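Local coordinates for protein acyl-coenzyme A oxidase 3 (Yarrowia lipolytica, PDB 5YS9) that oxidises acyl-CoA thioesters of different chain lengths to (2E)-enoyl-CoA with FAD as cofactor, passing electrons to oxygen to give hydrogen peroxide in peroxisomal beta-oxidation, at residues Ala364-Met367 with Ala368-Ser372; Gln371-Ile374 with Gln375-Thr379; Gly410-Ala413 with Phe414-Thr418; Gly520-Gln523 with Arg524-Lys528. One frame throughout, in Å; residues are numbered along the deposited sequence.

Contact 1: residues Ala364-Met367 with Ala368-Ser372; sequences AMKM and AADQS
Lys-366 and Asp-370 turn their charged ends together one turn apart on helix 349-385, forming an i to i+4 salt bridge. Lysine suits the place because its chain can fold back: CG stands anti to the backbone N (chi1 -165°), and further bends at chi2 and chi4 carry the ammonium round to the carboxylate. There Lys-366 NZ lies 3.0 Å from Asp-370 OD1, on the syn lone pair of that oxygen, with a weak second bond of 3.4 Å from NZ to Asp-370 OD2. The two chains cross obliquely. Met-367, flexible and doubly bent, sends its terminal methyl to the other oxygen, CE standing 3.9 Å from Asp-370 OD2, while its side chain also meets Phe-566 and Phe-44. Ala-369 presents only a methyl, which rests on Ile-310 of helix 300-330. Below the side chains, Asp-370 N donates to Lys-366 O at 3.0 Å, and Gln-371 N to Met-367 O at 2.8 Å. An asparagine in place of Asp-370 would probably leave the ammonium without the carboxylate that answers its charge here. Since Lys-366 is buried, the carboxylate and Leu-45 O, which also accepts a hydrogen bond from NZ, together are likely to favour its charged form.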
loop_
_atom_site.group_PDB
_atom_site.type_symbol
_atom_site.label_atom_id
_atom_site.label_comp_id
_atom_site.label_asym_id
_atom_site.label_seq_id
_atom_site.Cartn_x
_atom_site.Cartn_y
_atom_site.Cartn_z
ATOM N N ALA A 364 -3.897 7.630 -19.234
ATOM C CA ALA A 364 -3.909 6.388 -19.983
ATOM C C ALA A 364 -4.996 5.437 -19.518
ATOM O O ALA A 364 -5.615 4.754 -20.316
ATOM C CB ALA A 364 -2.555 5.716 -19.901
ATOM N N MET A 365 -5.206 5.374 -18.217
ATOM C CA MET A 365 -6.287 4.585 -17.683
ATOM C C MET A 365 -7.598 5.040 -18.310
ATOM O O MET A 365 -8.336 4.228 -18.844
ATOM C CB MET A 365 -6.372 4.687 -16.180
ATOM C CG MET A 365 -5.396 3.802 -15.414
ATOM S SD MET A 365 -5.225 4.449 -13.741
ATOM C CE MET A 365 -4.424 3.046 -13.095
ATOM N N LYS A 366 -7.887 6.330 -18.286
ATOM C CA LYS A 366 -9.134 6.787 -18.913
ATOM C C LYS A 366 -9.247 6.398 -20.433
ATOM O O LYS A 366 -10.286 5.928 -20.875
ATOM C CB LYS A 366 -9.334 8.302 -18.675
ATOM C CG LYS A 366 -10.724 8.859 -18.950
ATOM C CD LYS A 366 -11.848 8.100 -18.202
ATOM C CE LYS A 366 -13.194 8.845 -18.253
ATOM N NZ LYS A 366 -13.509 9.230 -19.670
ATOM N N MET A 367 -8.180 6.549 -21.207
ATOM C CA MET A 367 -8.221 6.189 -22.625
ATOM C C MET A 367 -8.502 4.697 -22.836
ATOM O O MET A 367 -9.211 4.336 -23.772
ATOM C CB MET A 367 -6.918 6.601 -23.337
ATOM C CG MET A 367 -6.651 8.107 -23.373
ATOM S SD MET A 367 -8.135 8.963 -23.907
ATOM C CE MET A 367 -8.857 9.644 -22.407
ATOM N N ALA A 368 -7.999 3.844 -21.959
ATOM C CA ALA A 368 -8.305 2.416 -22.060
ATOM C C ALA A 368 -9.772 2.068 -21.687
ATOM O O ALA A 368 -10.395 1.203 -22.271
ATOM C CB ALA A 368 -7.334 1.615 -21.241
ATOM N N ALA A 369 -10.333 2.753 -20.727
ATOM C CA ALA A 369 -11.761 2.677 -20.478
ATOM C C ALA A 369 -12.616 3.128 -21.658
ATOM O O ALA A 369 -13.658 2.545 -21.909
ATOM C CB ALA A 369 -12.127 3.508 -19.245
ATOM N N ASP A 370 -12.215 4.211 -22.302
ATOM C CA ASP A 370 -12.951 4.809 -23.418
ATOM C C ASP A 370 -12.806 3.925 -24.633
ATOM O O ASP A 370 -13.801 3.599 -25.246
ATOM C CB ASP A 370 -12.456 6.234 -23.728
ATOM C CG ASP A 370 -12.911 7.294 -22.678
ATOM O OD1 ASP A 370 -13.617 6.973 -21.690
ATOM O OD2 ASP A 370 -12.562 8.483 -22.836
ATOM N N GLN A 371 -11.575 3.514 -24.967
ATOM C CA GLN A 371 -11.327 2.623 -26.090
ATOM C C GLN A 371 -12.097 1.315 -25.960
ATOM O O GLN A 371 -12.598 0.763 -26.963
ATOM C CB GLN A 371 -9.843 2.359 -26.229
ATOM C CG GLN A 371 -9.398 1.452 -27.405
ATOM C CD GLN A 371 -9.292 2.159 -28.765
ATOM O OE1 GLN A 371 -8.281 1.999 -29.454
ATOM N NE2 GLN A 371 -10.317 2.939 -29.159
ATOM N N SER A 372 -12.212 0.807 -24.739
ATOM C CA SER A 372 -12.941 -0.441 -24.508
ATOM C C SER A 372 -14.437 -0.300 -24.694
ATOM O O SER A 372 -15.085 -1.210 -25.242
ATOM C CB SER A 372 -12.673 -0.986 -23.122
ATOM O OG SER A 372 -11.374 -1.487 -23.058
#

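Contact 2: residues Gln371-Ile374 with Gln375-Thr379; sequences QSQI and QYDQT
Gln-373 and Asp-377 are joined side chain to side chain by a weak hydrogen bond, with Gln-373 NE2 3.3 Å from Asp-377 OD2. The glutamine chain, CG anti to the backbone N (chi1 -178°) and bent at chi2, carries its amide up the helix, where amide and carboxylate planes are turned 68° apart. The amides of Gln-371 and Gln-375 also lie near each other, their planes 47° apart.

Backbone bonds run beneath. Tyr-376 N reaches Ser-372 O at 3.0 Å, and Asp-377 N reaches Gln-373 O at 2.9 Å. A threonine adds a side-chain bond to the same ladder: Thr-379 OG1 donates to Gln-375 O at 2.9 Å from above the carbonyl plane, and Thr-379 N comes to the opposite face.

Van der Waals contact is sparser. A methyl lies beside an amide oxygen, Ile-374 CG2 3.8 Å from Gln-378 OE1, and the branched side chain also meets Arg-569 of helix 547-573. The ring of Tyr-376 reaches Leu-401 of helix 391-428 and Ile-303 of helix 300-330, an aromatic suited to the seam between helices.

The chemistry is therefore that of a partly buried helix with local polar bonds: the Gln-373 amide is likely to give the carboxylate modest support, and the Thr-379 hydroxyl turns inward to its own backbone.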
loop_
_atom_site.group_PDB
_atom_site.type_symbol
_atom_site.label_atom_id
_atom_site.label_comp_id
_atom_site.label_asym_id
_atom_site.label_seq_id
_atom_site.Cartn_x
_atom_site.Cartn_y
_atom_site.Cartn_z
ATOM N N GLN A 371 -11.575 3.514 -24.967
ATOM C CA GLN A 371 -11.327 2.623 -26.090
ATOM C C GLN A 371 -12.097 1.315 -25.960
ATOM O O GLN A 371 -12.598 0.763 -26.963
ATOM C CB GLN A 371 -9.843 2.359 -26.229
ATOM C CG GLN A 371 -9.398 1.452 -27.405
ATOM C CD GLN A 371 -9.292 2.159 -28.765
ATOM O OE1 GLN A 371 -8.281 1.999 -29.454
ATOM N NE2 GLN A 371 -10.317 2.939 -29.159
ATOM N N SER A 372 -12.212 0.807 -24.739
ATOM C CA SER A 372 -12.941 -0.441 -24.508
ATOM C C SER A 372 -14.437 -0.300 -24.694
ATOM O O SER A 372 -15.085 -1.210 -25.242
ATOM C CB SER A 372 -12.673 -0.986 -23.122
ATOM O OG SER A 372 -11.374 -1.487 -23.058
ATOM N N GLN A 373 -14.992 0.805 -24.195
ATOM C CA GLN A 373 -16.432 1.072 -24.320
ATOM C C GLN A 373 -16.810 1.323 -25.792
ATOM O O GLN A 373 -17.865 0.879 -26.243
ATOM C CB GLN A 373 -16.873 2.238 -23.416
ATOM C CG GLN A 373 -18.371 2.580 -23.427
ATOM C CD GLN A 373 -19.312 1.452 -22.941
ATOM O OE1 GLN A 373 -19.018 0.702 -21.990
ATOM N NE2 GLN A 373 -20.474 1.354 -23.588
ATOM N N ILE A 374 -15.942 2.021 -26.512
ATOM C CA ILE A 374 -16.126 2.311 -27.928
ATOM C C ILE A 374 -15.970 1.030 -28.762
ATOM O O ILE A 374 -16.848 0.730 -29.545
ATOM C CB ILE A 374 -15.152 3.407 -28.431
ATOM C CG1 ILE A 374 -15.397 4.758 -27.714
ATOM C CG2 ILE A 374 -15.272 3.589 -29.943
ATOM C CD1 ILE A 374 -14.163 5.646 -27.669
ATOM N N GLN A 375 -14.902 0.251 -28.566
ATOM C CA GLN A 375 -14.777 -1.016 -29.311
ATOM C C GLN A 375 -15.975 -1.935 -29.031
ATOM O O GLN A 375 -16.579 -2.468 -29.968
ATOM C CB GLN A 375 -13.444 -1.724 -29.081
ATOM C CG GLN A 375 -12.398 -1.311 -30.101
ATOM C CD GLN A 375 -10.985 -1.694 -29.695
ATOM O OE1 GLN A 375 -10.754 -2.766 -29.124
ATOM N NE2 GLN A 375 -10.032 -0.816 -29.975
ATOM N N TYR A 376 -16.360 -2.060 -27.763
ATOM C CA TYR A 376 -17.580 -2.771 -27.436
ATOM C C TYR A 376 -18.831 -2.227 -28.174
ATOM O O TYR A 376 -19.615 -3.015 -28.670
ATOM C CB TYR A 376 -17.806 -2.817 -25.924
ATOM C CG TYR A 376 -19.145 -3.416 -25.549
ATOM C CD1 TYR A 376 -19.325 -4.798 -25.480
ATOM C CD2 TYR A 376 -20.252 -2.597 -25.316
ATOM C CE1 TYR A 376 -20.567 -5.340 -25.158
ATOM C CE2 TYR A 376 -21.496 -3.122 -25.000
ATOM C CZ TYR A 376 -21.652 -4.489 -24.917
ATOM O OH TYR A 376 -22.895 -5.002 -24.607
ATOM N N ASP A 377 -19.026 -0.907 -28.250
ATOM C CA ASP A 377 -20.226 -0.347 -28.921
ATOM C C ASP A 377 -20.253 -0.626 -30.435
ATOM O O ASP A 377 -21.284 -1.040 -30.954
ATOM C CB ASP A 377 -20.428 1.157 -28.625
ATOM C CG ASP A 377 -20.773 1.426 -27.150
ATOM O OD1 ASP A 377 -21.161 0.502 -26.413
ATOM O OD2 ASP A 377 -20.634 2.564 -26.702
ATOM N N GLN A 378 -19.125 -0.455 -31.119
ATOM C CA GLN A 378 -19.065 -0.696 -32.579
ATOM C C GLN A 378 -19.256 -2.204 -32.884
ATOM O O GLN A 378 -19.813 -2.564 -33.922
ATOM C CB GLN A 378 -17.787 -0.124 -33.281
ATOM C CG GLN A 378 -16.582 0.119 -32.406
ATOM C CD GLN A 378 -15.477 0.959 -33.019
ATOM O OE1 GLN A 378 -15.718 2.104 -33.423
ATOM N NE2 GLN A 378 -14.227 0.437 -32.988
ATOM N N THR A 379 -18.819 -3.064 -31.963
ATOM C CA THR A 379 -18.909 -4.495 -32.132
ATOM C C THR A 379 -20.339 -4.970 -31.899
ATOM O O THR A 379 -20.793 -5.868 -32.589
ATOM C CB THR A 379 -17.880 -5.193 -31.231
ATOM O OG1 THR A 379 -16.587 -4.806 -31.677
ATOM C CG2 THR A 379 -17.972 -6.693 -31.304
#

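Contact 3: residues Gly410-Ala413 with Phe414-Thr418; sequences GLKA and FTTWT
Phe-414 lays the CD2 edge of its ring against the carbonyl of Gly-410, CD2 coming within 3.3 Å of Gly-410 O near the ring plane. Glycine puts no side chain beside that ring. Ala-413 adds a small methyl, its CB 4.3 Å from Phe-414 CD2 and 4.4 Å from Trp-417 CZ3, and so bridges two aromatic rings a turn apart. Those rings also meet each other: the indole edge at Trp-417 CZ3 stands 3.9 Å above one face of the Phe-414 ring, offset toward its rim, with Phe-414 CD1 at the indole's edge and in its plane.

Two threonines turn their hydroxyls back onto the helix. Thr-415 holds OG1 between its backbone N and carbonyl carbon (chi1 63°), from where it donates to Leu-411 O at 2.6 Å; Thr-415 N reaches that oxygen from the opposite face of the carbonyl plane. Thr-416 OG1 sits 2.8 Å from Lys-412 O and 2.9 Å from Ala-413 O, and its single proton could go to either, while Asn-458 also bonds to the hydroxyl. Such inward bonds suit buried threonines; the Thr-415 side chain also meets Met-365 and Ile-310.

Helix 391-428 is covered here on several flanks. Leu-411 meets Ser-372 of helix 349-385 and Thr-558 of helix 547-573, and Ala-413 meets Cys-462 of helix 458-477. Lys-412 NZ is bonded to Gln-451 O and three further acceptors, and Trp-417 NE1 crosses the dimer interface to Gln-428 OE1 of the second subunit.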
loop_
_atom_site.group_PDB
_atom_site.type_symbol
_atom_site.label_atom_id
_atom_site.label_comp_id
_atom_site.label_asym_id
_atom_site.label_seq_id
_atom_site.Cartn_x
_atom_site.Cartn_y
_atom_site.Cartn_z
ATOM N N GLY A 410 -7.482 -8.173 -17.756
ATOM C CA GLY A 410 -6.174 -7.599 -17.466
ATOM C C GLY A 410 -6.210 -6.123 -17.127
ATOM O O GLY A 410 -5.564 -5.671 -16.188
ATOM N N LEU A 411 -6.984 -5.378 -17.899
ATOM C CA LEU A 411 -7.156 -3.962 -17.659
ATOM C C LEU A 411 -7.740 -3.664 -16.267
ATOM O O LEU A 411 -7.236 -2.793 -15.572
ATOM C CB LEU A 411 -8.059 -3.366 -18.719
ATOM C CG LEU A 411 -7.496 -2.574 -19.914
ATOM C CD1 LEU A 411 -6.034 -2.649 -20.169
ATOM C CD2 LEU A 411 -8.237 -2.979 -21.185
ATOM N N LYS A 412 -8.798 -4.370 -15.886
ATOM C CA LYS A 412 -9.321 -4.285 -14.525
ATOM C C LYS A 412 -8.215 -4.559 -13.491
ATOM O O LYS A 412 -8.031 -3.760 -12.583
ATOM C CB LYS A 412 -10.502 -5.243 -14.285
ATOM C CG LYS A 412 -11.136 -5.055 -12.918
ATOM C CD LYS A 412 -10.532 -5.948 -11.844
ATOM C CE LYS A 412 -11.245 -5.742 -10.530
ATOM N NZ LYS A 412 -10.701 -6.636 -9.479
ATOM N N ALA A 413 -7.488 -5.672 -13.652
ATOM C CA ALA A 413 -6.470 -6.069 -12.678
ATOM C C ALA A 413 -5.440 -4.987 -12.491
ATOM O O ALA A 413 -5.271 -4.494 -11.379
ATOM C CB ALA A 413 -5.786 -7.364 -13.051
ATOM N N PHE A 414 -4.819 -4.587 -13.598
ATOM C CA PHE A 414 -3.688 -3.657 -13.557
ATOM C C PHE A 414 -4.020 -2.198 -13.260
ATOM O O PHE A 414 -3.222 -1.513 -12.611
ATOM C CB PHE A 414 -2.806 -3.816 -14.816
ATOM C CG PHE A 414 -1.995 -5.086 -14.781
ATOM C CD1 PHE A 414 -0.888 -5.177 -13.950
ATOM C CD2 PHE A 414 -2.388 -6.222 -15.506
ATOM C CE1 PHE A 414 -0.147 -6.353 -13.876
ATOM C CE2 PHE A 414 -1.661 -7.409 -15.440
ATOM C CZ PHE A 414 -0.542 -7.484 -14.613
ATOM N N THR A 415 -5.177 -1.725 -13.723
ATOM C CA THR A 415 -5.591 -0.378 -13.443
ATOM C C THR A 415 -6.025 -0.273 -11.973
ATOM O O THR A 415 -5.842 0.751 -11.337
ATOM C CB THR A 415 -6.681 0.193 -14.424
ATOM O OG1 THR A 415 -7.915 -0.552 -14.362
ATOM C CG2 THR A 415 -6.176 0.243 -15.833
ATOM N N THR A 416 -6.594 -1.326 -11.411
ATOM C CA THR A 416 -6.897 -1.267 -9.987
ATOM C C THR A 416 -5.623 -1.272 -9.152
ATOM O O THR A 416 -5.475 -0.396 -8.296
ATOM C CB THR A 416 -7.951 -2.282 -9.528
ATOM O OG1 THR A 416 -7.555 -3.627 -9.815
ATOM C CG2 THR A 416 -9.245 -1.956 -10.211
ATOM N N TRP A 417 -4.701 -2.199 -9.413
ATOM C CA TRP A 417 -3.402 -2.174 -8.735
ATOM C C TRP A 417 -2.634 -0.850 -8.922
ATOM O O TRP A 417 -2.038 -0.328 -7.975
ATOM C CB TRP A 417 -2.489 -3.304 -9.200
ATOM C CG TRP A 417 -2.659 -4.622 -8.548
ATOM C CD1 TRP A 417 -2.968 -4.895 -7.216
ATOM C CD2 TRP A 417 -2.491 -5.871 -9.176
ATOM N NE1 TRP A 417 -3.009 -6.246 -7.010
ATOM C CE2 TRP A 417 -2.695 -6.874 -8.189
ATOM C CE3 TRP A 417 -2.177 -6.260 -10.486
ATOM C CZ2 TRP A 417 -2.595 -8.237 -8.480
ATOM C CZ3 TRP A 417 -2.071 -7.632 -10.765
ATOM C CH2 TRP A 417 -2.289 -8.591 -9.766
ATOM N N THR A 418 -2.643 -0.331 -10.139
ATOM C CA THR A 418 -1.973 0.901 -10.426
ATOM C C THR A 418 -2.570 2.074 -9.631
ATOM O O THR A 418 -1.809 2.862 -9.082
ATOM C CB THR A 418 -1.953 1.188 -11.935
ATOM O OG1 THR A 418 -1.095 0.230 -12.565
ATOM C CG2 THR A 418 -1.363 2.569 -12.203
#

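Contact 4: residues Gly520-Gln523 with Arg524-Lys528; sequences GAIQ and RATDK
Gly-520 opens the sequence under the guanidinium of Arg-524. Its carbonyl oxygen lies over one face of that flat group and accepts the backbone bond from Arg-524 N at 3.1 Å; glycine suits the spot because a side chain would probably crowd Arg-524 NH1. The arginine chain is bent at chi3 (7°), which curls the guanidinium back over the preceding turn, and Arg-524 NH1 forms a salt bridge to Glu-604. A leucine in place of Arg-524 would probably leave Glu-604 without this charge partner and the Gly-520 carbonyl without its flat cover.

Ala-521 follows, accepting Ala-525 N at 3.0 Å from its carbonyl oxygen. Both methyls are small enough for helix 547-573 to lie close, Ala-521 on Ile-556 and Ala-525 on Cys-553.

At Ile-522 the carbonyl is gripped twice by Thr-526. OG1, held anti to the carbonyl carbon (chi1 -53°), approaches Ile-522 O at 2.6 Å from above the carbonyl plane, while Thr-526 N comes at 2.8 Å from the opposite face. Ile-522 CG2 lies 3.9 Å from Thr-526 OG1, and the isoleucine packs on Cys-473 of helix 458-477 and on Leu-489.

Gln-523 ends the segment, and its backbone O accepts Asp-527 N at 2.8 Å. Its side-chain OE1 and Asp-527 OD1 both bond to Arg-477 NH2 of helix 458-477. One cation thus draws together an amide oxygen and a carboxylate from successive turns, and its positive charge would be expected to offset the closeness of the carboxylate to Gln-523 O.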
loop_
_atom_site.group_PDB
_atom_site.type_symbol
_atom_site.label_atom_id
_atom_site.label_comp_id
_atom_site.label_asym_id
_atom_site.label_seq_id
_atom_site.Cartn_x
_atom_site.Cartn_y
_atom_site.Cartn_z
ATOM N N GLY A 520 6.254 -12.049 -28.320
ATOM C CA GLY A 520 7.367 -12.899 -27.936
ATOM C C GLY A 520 7.007 -13.773 -26.786
ATOM O O GLY A 520 7.093 -14.977 -26.869
ATOM N N ALA A 521 6.543 -13.158 -25.720
ATOM C CA ALA A 521 6.256 -13.882 -24.511
ATOM C C ALA A 521 5.147 -14.915 -24.741
ATOM O O ALA A 521 5.261 -16.055 -24.291
ATOM C CB ALA A 521 5.865 -12.900 -23.419
ATOM N N ILE A 522 4.103 -14.521 -25.463
ATOM C CA ILE A 522 2.964 -15.420 -25.735
ATOM C C ILE A 522 3.303 -16.587 -26.685
ATOM O O ILE A 522 2.901 -17.734 -26.436
ATOM C CB ILE A 522 1.764 -14.634 -26.312
ATOM C CG1 ILE A 522 1.234 -13.684 -25.252
ATOM C CG2 ILE A 522 0.648 -15.582 -26.814
ATOM C CD1 ILE A 522 0.318 -12.606 -25.776
ATOM N N GLN A 523 4.007 -16.305 -27.780
ATOM C CA GLN A 523 4.436 -17.399 -28.682
ATOM C C GLN A 523 5.341 -18.412 -27.950
ATOM O O GLN A 523 5.160 -19.632 -28.127
ATOM C CB GLN A 523 5.137 -16.881 -29.942
ATOM C CG GLN A 523 4.335 -15.913 -30.838
ATOM C CD GLN A 523 3.159 -16.521 -31.568
ATOM O OE1 GLN A 523 3.012 -17.730 -31.609
ATOM N NE2 GLN A 523 2.312 -15.672 -32.154
ATOM N N ARG A 524 6.274 -17.942 -27.120
ATOM C CA ARG A 524 7.205 -18.880 -26.433
ATOM C C ARG A 524 6.451 -19.707 -25.391
ATOM O O ARG A 524 6.623 -20.931 -25.304
ATOM C CB ARG A 524 8.431 -18.166 -25.826
ATOM C CG ARG A 524 9.577 -18.010 -26.846
ATOM C CD ARG A 524 10.685 -17.029 -26.447
ATOM N NE ARG A 524 10.507 -16.560 -25.069
ATOM C CZ ARG A 524 10.152 -15.327 -24.686
ATOM N NH1 ARG A 524 9.990 -14.329 -25.548
ATOM N NH2 ARG A 524 9.980 -15.089 -23.393
ATOM N N ALA A 525 5.572 -19.039 -24.657
ATOM C CA ALA A 525 4.696 -19.721 -23.694
ATOM C C ALA A 525 3.773 -20.727 -24.382
ATOM O O ALA A 525 3.551 -21.800 -23.859
ATOM C CB ALA A 525 3.872 -18.716 -22.876
ATOM N N THR A 526 3.228 -20.370 -25.532
ATOM C CA THR A 526 2.411 -21.301 -26.286
ATOM C C THR A 526 3.255 -22.491 -26.792
ATOM O O THR A 526 2.803 -23.628 -26.677
ATOM C CB THR A 526 1.702 -20.612 -27.436
ATOM O OG1 THR A 526 0.984 -19.480 -26.937
ATOM C CG2 THR A 526 0.715 -21.576 -28.104
ATOM N N ASP A 527 4.474 -22.228 -27.295
ATOM C CA ASP A 527 5.418 -23.313 -27.690
ATOM C C ASP A 527 5.667 -24.310 -26.550
ATOM O O ASP A 527 5.632 -25.534 -26.788
ATOM C CB ASP A 527 6.804 -22.788 -28.146
ATOM C CG ASP A 527 6.758 -22.047 -29.479
ATOM O OD1 ASP A 527 5.772 -22.172 -30.224
ATOM O OD2 ASP A 527 7.704 -21.289 -29.768
ATOM N N LYS A 528 5.954 -23.790 -25.347
ATOM C CA LYS A 528 6.245 -24.626 -24.166
ATOM C C LYS A 528 5.047 -25.466 -23.747
ATOM O O LYS A 528 5.200 -26.585 -23.256
ATOM C CB LYS A 528 6.677 -23.781 -22.952
ATOM C CG LYS A 528 8.080 -23.205 -22.991
ATOM C CD LYS A 528 8.450 -22.557 -21.645
ATOM C CE LYS A 528 9.862 -22.877 -21.151
ATOM N NZ LYS A 528 10.854 -21.910 -21.696
#

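How the contacts relate
Contacts 1 and 2 are successive turns of helix 349-385, sharing Gln-371 and Ser-372, with centres 10 Å apart. Contact 3 lies on the next helix, 391-428, and packs against them: Met-365 lies against Thr-415 and Thr-418, and Ser-372 OG is 3.9 Å from Leu-411 CD2. All three belong to the C-alpha1 domain of the oxidase. Contact 4, in the C-terminal oxidase region, touches none of them; its nearest atoms are about 12 Å from contact 3 and about 15 Å from contact 2. Contact 3 lies near the cofactor, the Trp-417 side chain about 8 Å from a bound FAD, and its Gln-428 partner in the second subunit is a residue of an FAD pocket.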